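Local coordinates for Esterase/lipase (Lactobacillus rhamnosus, PDB 4N5H), which probably hydrolyses carboxylic esters as an esterase of the alpha/beta hydrolase fold, and may also transfer acyl groups, at residues Ala27-Pro32 against Val282-Trp287; Arg86-Tyr91 against Glu292-Met297. The protein carries 1 engineered substitution. One frame throughout, in Å; residues are numbered along the deposited sequence. Where two conformers were deposited one is given.

Contact 1: residues Ala27-Pro32 against Val282-Trp287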
loop_
_atom_site.group_PDB
_atom_site.type_symbol
_atom_site.label_atom_id
_atom_site.label_comp_id
_atom_site.label_asym_id
_atom_site.label_seq_id
_atom_site.Cartn_x
_atom_site.Cartn_y
_atom_site.Cartn_z
ATOM N N ALA A 27 7.911 5.336 4.194
ATOM C CA ALA A 27 6.450 5.293 4.005
ATOM C C ALA A 27 5.971 6.594 3.478
ATOM O O ALA A 27 4.981 6.563 2.720
ATOM C CB ALA A 27 5.707 5.001 5.314
ATOM N N ASP A 28 6.670 7.685 3.744
ATOM C CA ASP A 28 6.167 8.922 3.260
ATOM C C ASP A 28 6.857 9.553 2.020
ATOM O O ASP A 28 6.280 10.319 1.285
ATOM C CB ASP A 28 6.316 9.897 4.329
ATOM C CG ASP A 28 5.315 9.673 5.474
ATOM O OD1 ASP A 28 4.230 9.119 5.276
ATOM O OD2 ASP A 28 5.690 10.018 6.560
ATOM N N GLU A 29 8.124 9.261 1.873
ATOM C CA GLU A 29 8.945 9.964 0.925
ATOM C C GLU A 29 8.479 9.735 -0.480
ATOM O O GLU A 29 8.153 8.573 -0.897
ATOM C CB GLU A 29 10.398 9.489 1.107
ATOM C CG GLU A 29 11.393 10.342 0.355
ATOM C CD GLU A 29 12.810 9.798 0.265
ATOM O OE1 GLU A 29 13.118 8.616 0.564
ATOM O OE2 GLU A 29 13.666 10.604 -0.159
ATOM N N ARG A 30 8.535 10.801 -1.291
ATOM C CA ARG A 30 8.388 10.668 -2.720
ATOM C C ARG A 30 9.363 9.662 -3.296
ATOM O O ARG A 30 10.547 9.643 -2.916
ATOM C CB ARG A 30 8.667 12.009 -3.390
ATOM C CG ARG A 30 8.298 12.077 -4.874
ATOM C CD ARG A 30 8.620 13.459 -5.381
ATOM N NE ARG A 30 8.649 13.465 -6.831
ATOM C CZ ARG A 30 9.229 14.388 -7.530
ATOM N NH1 ARG A 30 9.739 15.462 -6.930
ATOM N NH2 ARG A 30 9.242 14.278 -8.887
ATOM N N VAL A 31 8.899 8.855 -4.226
ATOM C CA VAL A 31 9.795 7.887 -4.924
ATOM C C VAL A 31 10.181 8.406 -6.278
ATOM O O VAL A 31 9.317 8.878 -7.005
ATOM C CB VAL A 31 9.051 6.576 -5.077
ATOM C CG1 VAL A 31 9.858 5.592 -5.816
ATOM C CG2 VAL A 31 8.623 6.021 -3.721
ATOM N N PRO A 32 11.465 8.238 -6.684
ATOM C CA PRO A 32 11.825 8.739 -7.997
ATOM C C PRO A 32 11.039 7.987 -9.076
ATOM O O PRO A 32 10.937 6.800 -8.984
ATOM C CB PRO A 32 13.368 8.508 -8.067
ATOM C CG PRO A 32 13.765 8.388 -6.685
ATOM C CD PRO A 32 12.638 7.804 -5.902
ATOM N N VAL A 282 21.455 10.981 0.635
ATOM C CA VAL A 282 21.042 9.597 0.474
ATOM C C VAL A 282 19.616 9.346 1.061
ATOM O O VAL A 282 18.752 8.660 0.444
ATOM C CB VAL A 282 22.005 8.646 1.186
ATOM C CG1 VAL A 282 21.581 7.172 1.061
ATOM C CG2 VAL A 282 23.399 8.772 0.540
ATOM N N GLN A 283 19.357 9.906 2.235
ATOM C CA GLN A 283 18.059 9.729 2.886
ATOM C C GLN A 283 16.920 10.504 2.263
ATOM O O GLN A 283 15.803 9.993 2.282
ATOM C CB GLN A 283 18.141 10.083 4.362
ATOM C CG GLN A 283 19.038 9.153 5.104
ATOM C CD GLN A 283 19.092 9.510 6.621
ATOM O OE1 GLN A 283 18.832 10.641 7.048
ATOM N NE2 GLN A 283 19.279 8.415 7.418
ATOM N N HIS A 284 17.189 11.666 1.654
ATOM C CA HIS A 284 16.173 12.502 0.996
ATOM C C HIS A 284 16.652 13.003 -0.334
ATOM O O HIS A 284 17.082 14.201 -0.504
ATOM C CB HIS A 284 15.834 13.676 1.894
ATOM C CG HIS A 284 14.914 13.301 3.002
ATOM N ND1 HIS A 284 13.564 13.141 2.792
ATOM C CD2 HIS A 284 15.150 12.903 4.245
ATOM C CE1 HIS A 284 13.000 12.704 3.923
ATOM N NE2 HIS A 284 13.957 12.544 4.805
ATOM N N TRP A 285 16.563 12.114 -1.326
ATOM C CA TRP A 285 16.950 12.475 -2.698
ATOM C C TRP A 285 16.258 13.690 -3.228
ATOM O O TRP A 285 16.804 14.390 -4.071
ATOM C CB TRP A 285 16.682 11.281 -3.625
ATOM C CG TRP A 285 15.245 11.069 -3.908
ATOM C CD1 TRP A 285 14.361 10.370 -3.163
ATOM C CD2 TRP A 285 14.473 11.720 -4.933
ATOM N NE1 TRP A 285 13.083 10.537 -3.688
ATOM C CE2 TRP A 285 13.145 11.290 -4.801
ATOM C CE3 TRP A 285 14.807 12.512 -6.026
ATOM C CZ2 TRP A 285 12.151 11.692 -5.638
ATOM C CZ3 TRP A 285 13.837 12.950 -6.806
ATOM C CH2 TRP A 285 12.500 12.552 -6.650
ATOM N N GLU A 286 15.039 13.946 -2.700
ATOM C CA GLU A 286 14.156 14.916 -3.331
ATOM C C GLU A 286 14.472 16.354 -2.879
ATOM O O GLU A 286 13.977 17.306 -3.447
ATOM C CB GLU A 286 12.685 14.505 -3.012
ATOM C CG GLU A 286 12.124 14.867 -1.628
ATOM C CD GLU A 286 12.536 13.967 -0.478
ATOM O OE1 GLU A 286 13.427 13.081 -0.651
ATOM O OE2 GLU A 286 12.017 14.144 0.612
ATOM N N TRP A 287 15.255 16.521 -1.814
ATOM C CA TRP A 287 15.497 17.869 -1.389
ATOM C C TRP A 287 16.404 18.564 -2.446
ATOM O O TRP A 287 17.367 17.976 -2.943
ATOM C CB TRP A 287 16.230 17.914 -0.114
ATOM C CG TRP A 287 15.540 17.339 1.071
ATOM C CD1 TRP A 287 14.279 16.931 1.175
ATOM C CD2 TRP A 287 16.123 17.265 2.379
ATOM N NE1 TRP A 287 14.019 16.561 2.473
ATOM C CE2 TRP A 287 15.140 16.738 3.234
ATOM C CE3 TRP A 287 17.404 17.589 2.897
ATOM C CZ2 TRP A 287 15.391 16.432 4.586
ATOM C CZ3 TRP A 287 17.654 17.338 4.270
ATOM C CH2 TRP A 287 16.646 16.787 5.097
HETATM O O HOH W 1 16.317 9.281 -0.761
HETATM O O HOH W 2 9.260 13.369 -0.190
#
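The indole of Trp285 lies against Arg30 and Pro32, joining two loops of this alpha/beta hydrolase fold. One loop leaves helix 2-28. The other is a type I beta turn, His284 to Trp287, that leads into helix 288-311. From Trp285 CB, CG is set between the backbone N and the carbonyl carbon (chi1 74°). In the conformer given, Glu29 OE2 comes within 3.1 Å of Trp285 CD1, while Glu29 OE1 is hydrogen-bonded to Asn87. Trp285 NE1 donates to Arg30 O at 2.8 Å, nearly straight at the hydrogen (167°). The oxygen lies in the indole plane, but NE1 stands above the carbonyl plane of Arg30. Trp285 CE2 takes Pro32 CG over the ring face at 3.5 Å, in a CH-pi contact with the five-membered ring. Glu286 CB covers the opposite face. Trp285 CZ2 lies 3.7 Å from Pro32 N. At the far end, Trp285 CH2 lies over the centre of the Arg30 guanidinium, 3.9 Å from Arg30 CZ. The guanidinium is steeply inclined to the ring, and its charge is paired with Glu33. An alanine in place of Trp285 would probably leave Arg30 O without its N-H donor and open a gap between Pro32 and Glu286.

Trp285 N donates to a water at 2.9 Å. This water in turn donates to Val282 O and, across the contact, to Glu29 OE2 of the same conformer at 3.0 Å. A second water accepts from Arg30 N and gives a weak bond to Glu286 OE2. His284 NE2 bonds Glu40 of the second subunit, and Glu286 OE2 bonds the backbone N of its Thr39. Within the turn, His284 ND1 donates to Glu286 OE2 at 2.9 Å, meeting the syn side of the carboxylate with the oxygen close to the imidazole plane.

Contact 2: residues Arg86-Tyr91 against Glu292-Met297. With IPA (isopropyl alcohol), chain C; IPA (isopropyl alcohol), chain D.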
loop_
_atom_site.group_PDB
_atom_site.type_symbol
_atom_site.label_atom_id
_atom_site.label_comp_id
_atom_site.label_asym_id
_atom_site.label_seq_id
_atom_site.Cartn_x
_atom_site.Cartn_y
_atom_site.Cartn_z
ATOM N N ARG A 86 17.296 2.218 -1.531
ATOM C CA ARG A 86 16.617 2.102 -2.793
ATOM C C ARG A 86 16.216 3.428 -3.449
ATOM O O ARG A 86 16.358 3.555 -4.675
ATOM C CB ARG A 86 15.457 1.156 -2.720
ATOM C CG ARG A 86 14.312 1.649 -1.885
ATOM C CD ARG A 86 13.385 0.439 -1.581
ATOM N NE ARG A 86 12.307 0.745 -0.651
ATOM C CZ ARG A 86 12.384 0.668 0.660
ATOM N NH1 ARG A 86 13.494 0.325 1.253
ATOM N NH2 ARG A 86 11.307 0.954 1.394
ATOM N N ASN A 87 15.751 4.423 -2.675
ATOM C CA ASN A 87 15.299 5.681 -3.314
ATOM C C ASN A 87 16.494 6.447 -3.875
ATOM O O ASN A 87 16.398 6.953 -4.969
ATOM C CB ASN A 87 14.519 6.546 -2.347
ATOM C CG ASN A 87 13.063 6.058 -2.246
ATOM O OD1 ASN A 87 12.604 5.107 -2.968
ATOM N ND2 ASN A 87 12.333 6.691 -1.365
ATOM N N TYR A 88 17.591 6.445 -3.161
ATOM C CA TYR A 88 18.814 7.097 -3.659
ATOM C C TYR A 88 19.293 6.416 -4.918
ATOM O O TYR A 88 19.612 7.080 -5.919
ATOM C CB TYR A 88 19.885 7.012 -2.595
ATOM C CG TYR A 88 21.287 7.465 -2.932
ATOM C CD1 TYR A 88 22.311 6.546 -3.040
ATOM C CD2 TYR A 88 21.593 8.806 -3.136
ATOM C CE1 TYR A 88 23.605 6.919 -3.303
ATOM C CE2 TYR A 88 22.890 9.197 -3.376
ATOM C CZ TYR A 88 23.913 8.272 -3.402
ATOM O OH TYR A 88 25.223 8.613 -3.609
ATOM N N CYS A 89 19.319 5.084 -4.910
ATOM C CA CYS A 89 19.703 4.336 -6.123
ATOM C C CYS A 89 18.770 4.607 -7.282
ATOM O O CYS A 89 19.223 4.760 -8.420
ATOM C CB CYS A 89 19.820 2.854 -5.838
ATOM S SG CYS A 89 21.260 2.398 -4.808
ATOM N N ARG A 90 17.445 4.619 -7.043
ATOM C CA ARG A 90 16.519 4.944 -8.136
ATOM C C ARG A 90 16.795 6.332 -8.679
ATOM O O ARG A 90 16.748 6.576 -9.911
ATOM C CB ARG A 90 15.075 4.924 -7.616
ATOM C CG ARG A 90 14.531 3.553 -7.247
ATOM C CD ARG A 90 13.240 3.652 -6.414
ATOM N NE ARG A 90 12.690 2.307 -6.262
ATOM C CZ ARG A 90 12.018 1.866 -5.157
ATOM N NH1 ARG A 90 11.725 2.634 -4.131
ATOM N NH2 ARG A 90 11.576 0.632 -5.121
ATOM N N TYR A 91 17.052 7.284 -7.780
ATOM C CA TYR A 91 17.359 8.636 -8.257
ATOM C C TYR A 91 18.557 8.620 -9.223
ATOM O O TYR A 91 18.521 9.176 -10.332
ATOM C CB TYR A 91 17.590 9.705 -7.156
ATOM C CG TYR A 91 17.954 10.999 -7.797
ATOM C CD1 TYR A 91 16.957 11.776 -8.454
ATOM C CD2 TYR A 91 19.278 11.443 -7.821
ATOM C CE1 TYR A 91 17.317 12.921 -9.115
ATOM C CE2 TYR A 91 19.598 12.611 -8.513
ATOM C CZ TYR A 91 18.625 13.306 -9.161
ATOM O OH TYR A 91 18.923 14.499 -9.811
ATOM N N GLU A 292 21.348 18.827 -5.820
ATOM C CA GLU A 292 22.546 19.522 -6.216
ATOM C C GLU A 292 23.775 18.663 -5.942
ATOM O O GLU A 292 24.647 18.559 -6.810
ATOM C CB GLU A 292 22.640 20.856 -5.457
ATOM C CG GLU A 292 23.925 21.600 -5.784
ATOM C CD GLU A 292 24.063 22.900 -5.002
ATOM O OE1 GLU A 292 23.042 23.619 -4.850
ATOM O OE2 GLU A 292 25.173 23.213 -4.585
ATOM N N THR A 293 23.814 18.043 -4.765
ATOM C CA THR A 293 24.950 17.189 -4.350
ATOM C C THR A 293 25.112 15.970 -5.290
ATOM O O THR A 293 26.190 15.672 -5.747
ATOM C CB THR A 293 24.745 16.775 -2.902
ATOM O OG1 THR A 293 24.749 17.948 -2.083
ATOM C CG2 THR A 293 25.813 15.850 -2.464
ATOM N N ASN A 294 24.002 15.276 -5.519
ATOM C CA ASN A 294 24.011 14.080 -6.272
ATOM C C ASN A 294 24.337 14.312 -7.742
ATOM O O ASN A 294 25.076 13.531 -8.374
ATOM C CB ASN A 294 22.732 13.287 -6.016
ATOM C CG ASN A 294 22.633 12.806 -4.548
ATOM O OD1 ASN A 294 23.635 12.588 -3.888
ATOM N ND2 ASN A 294 21.396 12.608 -4.099
ATOM N N LEU A 295 23.736 15.373 -8.305
ATOM C CA LEU A 295 24.112 15.766 -9.704
ATOM C C LEU A 295 25.554 16.208 -9.744
ATOM O O LEU A 295 26.253 15.884 -10.759
ATOM C CB LEU A 295 23.249 16.866 -10.208
ATOM C CG LEU A 295 21.795 16.512 -10.496
ATOM C CD1 LEU A 295 20.988 17.687 -11.009
ATOM C CD2 LEU A 295 21.668 15.365 -11.532
ATOM N N GLU A 296 26.068 16.909 -8.721
ATOM C CA GLU A 296 27.457 17.314 -8.763
ATOM C C GLU A 296 28.393 16.109 -8.785
ATOM O O GLU A 296 29.396 16.045 -9.510
ATOM C CB GLU A 296 27.774 18.260 -7.635
ATOM C CG GLU A 296 29.180 18.803 -7.717
ATOM C CD GLU A 296 29.345 20.112 -6.894
ATOM O OE1 GLU A 296 28.355 20.875 -6.744
ATOM O OE2 GLU A 296 30.487 20.307 -6.384
ATOM N N MET A 297 28.060 15.106 -8.002
ATOM C CA MET A 297 28.736 13.794 -8.058
ATOM C C MET A 297 28.701 13.161 -9.437
ATOM O O MET A 297 29.764 12.712 -9.953
ATOM C CB MET A 297 28.181 12.888 -6.991
ATOM C CG MET A 297 28.803 11.499 -6.986
ATOM S SD MET A 297 28.018 10.339 -5.843
ATOM C CE MET A 297 26.425 10.012 -6.697
HETATM C C1 IPA C . 11.673 0.535 4.683
HETATM C C2 IPA C . 13.145 0.326 5.123
HETATM C C3 IPA C . 13.055 -0.883 6.041
HETATM O O2 IPA C . 13.985 -0.046 3.955
HETATM C C1 IPA D . 21.771 25.554 -2.281
HETATM C C2 IPA D . 20.446 24.905 -2.696
HETATM C C3 IPA D . 19.746 25.742 -3.763
HETATM O O2 IPA D . 20.700 23.570 -3.177
HETATM O O HOH W 3 25.979 11.268 -3.530
#
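Tyr88 and Tyr91 reach from helix 86-94 to Asn294, Leu295 and Met297 on helix 288-311. Both helices belong to the alpha/beta hydrolase fold, and the second is the last helix of the chain. The short segments cross at -53° with their axes 12.0 Å apart, so long side chains bridge the space between them. No direct hydrogen bond joins the two segments.

The Tyr88 ring presents its edge to Asn294: Tyr88 CE2 lies 3.5 Å from Asn294 OD1, with OD1 near the ring plane. The amide plane is turned 67° from the ring. Tyr88 also meets Met297 tip to tip, with Tyr88 OH 3.6 Å from Met297 CE. In Tyr91, CG is anti to the backbone N (chi1 177°), which starts the ring out toward helix 288-311. Tyr91 crosses Leu295 at about a right angle. Tyr91 OH comes within 3.4 Å of Leu295 CD2, which sits at the ring edge. Asn294 CB lies obliquely against the Tyr91 ring, 4.1 Å from Tyr91 CE2. Asn294 therefore touches both tyrosines, with its methylene on one and its amide on the other.

One water links the polar ends of Asn294 and Tyr88. Asn294 OD1 accepts from Asn281 ND2 of helix 280-283. Asn294 OD1 also accepts from the water at 2.7 Å, and that water is hydrogen-bonded to Tyr88 OH at 2.8 Å, lying in the plane of the phenol ring.

How the contacts relate
Contacts 1 and 2 adjoin, their centres about 10 Å apart. Helix 86-94, which carries one side of contact 2, also touches contact 1. Pro32 CG of contact 1 sits 3.5 Å from Asn87 O and 3.6 Å from Tyr91 N of contact 2. Trp285 CE3 packs 3.3 Å from Tyr91 CD1, with the rings inclined by about 20°. In the conformer given, Glu29 OE1 probably hydrogen-bonds Asn87 ND2 at 2.8 Å. The turn of contact 1 leads into helix 288-311 of contact 2. Ser146, His278 and Asp243 probably form the catalytic triad, as in other alpha/beta hydrolases. The side chains of Gln283, near this triad, and Tyr88, near the probable nucleophile elbow, do not touch these sites.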